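Local coordinates for YesW protein (PDB 2ZUX), which cleaves the backbone of type I rhamnogalacturonan from plant cell walls by endo-type elimination, as a secreted calcium- or manganese-dependent family 11 polysaccharide lyase, at residues 138-146 with 260-268. Residues are numbered along the deposited sequence; the frame is centred on the assembly and turned at random.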
# COMPACT_ATOMS: atom_id res chain seq x y z
N ASN A 138 -15.48 15.92 8.39
CA ASN A 138 -15.35 17.15 7.61
C ASN A 138 -14.02 17.28 6.88
O ASN A 138 -13.61 18.37 6.52
CB ASN A 138 -15.60 18.38 8.50
CG ASN A 138 -14.64 18.46 9.67
OD1 ASN A 138 -13.76 17.62 9.84
ND2 ASN A 138 -14.83 19.48 10.51
N SER A 139 -13.33 16.16 6.66
CA SER A 139 -12.08 16.19 5.90
C SER A 139 -12.35 16.75 4.50
O SER A 139 -13.47 16.68 3.99
CB SER A 139 -11.45 14.80 5.82
OG SER A 139 -12.30 13.88 5.16
N LYS A 140 -11.31 17.33 3.89
CA LYS A 140 -11.49 18.17 2.71
C LYS A 140 -10.59 17.79 1.55
O LYS A 140 -9.40 17.49 1.74
CB LYS A 140 -11.20 19.63 3.07
CG LYS A 140 -12.22 20.28 4.01
CD LYS A 140 -13.51 20.64 3.27
CE LYS A 140 -14.59 21.14 4.22
NZ LYS A 140 -15.22 20.01 4.96
N ASP A 141 -11.16 17.83 0.35
CA ASP A 141 -10.35 17.88 -0.86
C ASP A 141 -9.66 19.24 -0.93
O ASP A 141 -10.15 20.23 -0.39
CB ASP A 141 -11.19 17.66 -2.11
CG ASP A 141 -10.35 17.66 -3.36
OD1 ASP A 141 -9.55 16.71 -3.53
OD2 ASP A 141 -10.47 18.61 -4.16
N ASN A 142 -8.52 19.29 -1.62
CA ASN A 142 -7.77 20.54 -1.78
C ASN A 142 -8.56 21.65 -2.47
O ASN A 142 -8.25 22.83 -2.30
CB ASN A 142 -6.48 20.29 -2.55
CG ASN A 142 -5.46 19.49 -1.75
OD1 ASN A 142 -4.29 19.88 -1.65
ND2 ASN A 142 -5.90 18.38 -1.19
N SER A 143 -9.57 21.26 -3.25
CA SER A 143 -10.41 22.25 -3.93
C SER A 143 -11.44 22.91 -3.02
O SER A 143 -12.06 23.90 -3.41
CB SER A 143 -11.13 21.62 -5.12
OG SER A 143 -12.07 20.67 -4.67
N GLN A 144 -11.63 22.36 -1.82
CA GLN A 144 -12.68 22.82 -0.91
C GLN A 144 -12.15 23.65 0.24
O GLN A 144 -11.15 23.30 0.86
CB GLN A 144 -13.40 21.62 -0.32
CG GLN A 144 -14.07 20.73 -1.32
CD GLN A 144 -14.65 19.50 -0.66
OE1 GLN A 144 -13.91 18.66 -0.13
NE2 GLN A 144 -15.97 19.40 -0.66
N ASP A 145 -12.83 24.75 0.54
CA ASP A 145 -12.52 25.55 1.73
C ASP A 145 -13.29 25.00 2.94
O ASP A 145 -14.35 24.39 2.79
CB ASP A 145 -12.88 27.03 1.50
CG ASP A 145 -12.12 27.66 0.32
OD1 ASP A 145 -10.93 27.28 0.09
OD2 ASP A 145 -12.69 28.52 -0.39
N GLY A 146 -12.72 25.20 4.12
CA GLY A 146 -13.38 24.84 5.37
C GLY A 146 -12.43 24.21 6.36
O GLY A 146 -11.45 23.57 5.98
N SER A 260 -3.31 30.40 -6.07
CA SER A 260 -3.12 31.21 -4.86
C SER A 260 -4.10 30.87 -3.74
O SER A 260 -3.99 31.40 -2.63
CB SER A 260 -3.16 32.71 -5.18
OG SER A 260 -2.08 33.07 -6.03
N TYR A 261 -5.06 29.99 -4.03
CA TYR A 261 -6.07 29.64 -3.03
C TYR A 261 -5.69 28.45 -2.15
O TYR A 261 -6.40 28.15 -1.17
CB TYR A 261 -7.46 29.49 -3.67
CG TYR A 261 -7.69 28.27 -4.53
CD1 TYR A 261 -8.17 27.09 -3.97
CD2 TYR A 261 -7.49 28.31 -5.91
CE1 TYR A 261 -8.43 25.97 -4.75
CE2 TYR A 261 -7.74 27.19 -6.70
CZ TYR A 261 -8.21 26.02 -6.11
OH TYR A 261 -8.46 24.91 -6.88
N GLY A 262 -4.59 27.77 -2.49
CA GLY A 262 -4.02 26.73 -1.62
C GLY A 262 -4.29 25.29 -2.02
O GLY A 262 -4.28 24.40 -1.17
N ASN A 263 -4.51 25.04 -3.31
CA ASN A 263 -4.81 23.68 -3.77
C ASN A 263 -3.52 22.94 -4.12
O ASN A 263 -3.11 21.98 -3.44
CB ASN A 263 -5.79 23.75 -4.95
CG ASN A 263 -6.18 22.38 -5.49
OD1 ASN A 263 -5.42 21.41 -5.40
ND2 ASN A 263 -7.35 22.32 -6.11
N ARG A 264 -2.84 23.42 -5.15
CA ARG A 264 -1.69 22.73 -5.74
C ARG A 264 -0.51 22.59 -4.78
O ARG A 264 0.20 21.57 -4.80
CB ARG A 264 -1.28 23.42 -7.03
CG ARG A 264 -2.25 23.15 -8.17
CD ARG A 264 -2.14 24.21 -9.25
NE ARG A 264 -3.02 23.94 -10.38
CZ ARG A 264 -4.34 24.15 -10.39
NH1 ARG A 264 -4.96 24.66 -9.33
NH2 ARG A 264 -5.03 23.87 -11.50
N VAL A 265 -0.32 23.60 -3.93
CA VAL A 265 0.76 23.62 -2.95
C VAL A 265 0.72 22.42 -2.01
O VAL A 265 1.76 21.96 -1.54
CB VAL A 265 0.74 24.95 -2.14
CG1 VAL A 265 -0.58 25.13 -1.40
CG2 VAL A 265 1.93 25.04 -1.18
N ASP A 266 -0.48 21.90 -1.73
CA ASP A 266 -0.65 20.90 -0.70
C ASP A 266 -0.99 19.53 -1.27
O ASP A 266 -1.75 18.76 -0.68
CB ASP A 266 -1.71 21.36 0.31
CG ASP A 266 -1.17 22.39 1.30
OD1 ASP A 266 0.07 22.60 1.36
OD2 ASP A 266 -2.01 23.00 2.00
N ARG A 267 -0.40 19.22 -2.42
CA ARG A 267 -0.58 17.92 -3.06
C ARG A 267 0.61 17.04 -2.74
O ARG A 267 1.66 17.14 -3.38
CB ARG A 267 -0.76 18.10 -4.57
CG ARG A 267 -2.04 18.84 -4.95
CD ARG A 267 -3.27 18.00 -4.63
NE ARG A 267 -4.47 18.65 -5.12
CZ ARG A 267 -5.59 18.00 -5.42
NH1 ARG A 267 -5.67 16.69 -5.29
NH2 ARG A 267 -6.64 18.68 -5.88
N PHE A 268 0.46 16.19 -1.74
CA PHE A 268 1.58 15.40 -1.23
C PHE A 268 1.49 13.94 -1.63
O PHE A 268 0.39 13.37 -1.72
CB PHE A 268 1.62 15.48 0.30
CG PHE A 268 1.82 16.87 0.83
CD1 PHE A 268 3.10 17.43 0.85
CD2 PHE A 268 0.75 17.63 1.26
CE1 PHE A 268 3.30 18.73 1.34
CE2 PHE A 268 0.93 18.92 1.74
CZ PHE A 268 2.21 19.47 1.77
O HOH W 1 -8.29 16.08 -5.87
O HOH W 2 -9.79 18.57 -6.73
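Two loops of the beta-propeller domain meet where N142, at the tip of the D141-Q144 type I turn, pushes its side chain between N263, D266 and R267. The N142 amide lies over one face of the R267 guanidinium, the planes 24° apart and CG 3.6 Å from NE, offset toward the rim. N142 CB sits 3.2 Å from N263 OD1. R267 NE (2.9 Å) and NH2 (3.0 Å) both donate to N263 OD1 side-on, in the guanidinium plane, NH2 onto a lone pair. N263 holds CG opposite its own backbone N (chi1 -179°), a turn that sets OD1 against the arginine, while N263 ND2 donates a hydrogen bond to Y261 OH at 2.9 Å. Shortened to an alanine, N263 is likely to leave R267 NE and NH2 without their shared acceptor and freer to turn, and Y261 OH without this N-H. Y261 turns its ring edge to S143 CA.

D141 comes obliquely to R267 without a direct bond, OD2 4.2 Å from R267 NH2, the carboxylate plane 74° from that of the guanidinium. Two waters in the guanidinium plane bridge the charges instead, one from OD1 to NH1, the other from OD2 to NH2. D141 OD2 also takes S143 N, closing an Asx turn, and S143 OG at 2.7 Å.

H177 packs on N142 and R267, and R223 binds the N142 carbonyl. Near a bound rhamnose, the substrate-binding Y558 and the calcium ligand H326, this Asx-turn tip resting on a guanidinium joins a loop within the propeller blade of strands 129-136 and 152-156 to the connection between strands 241-246 and 268-273.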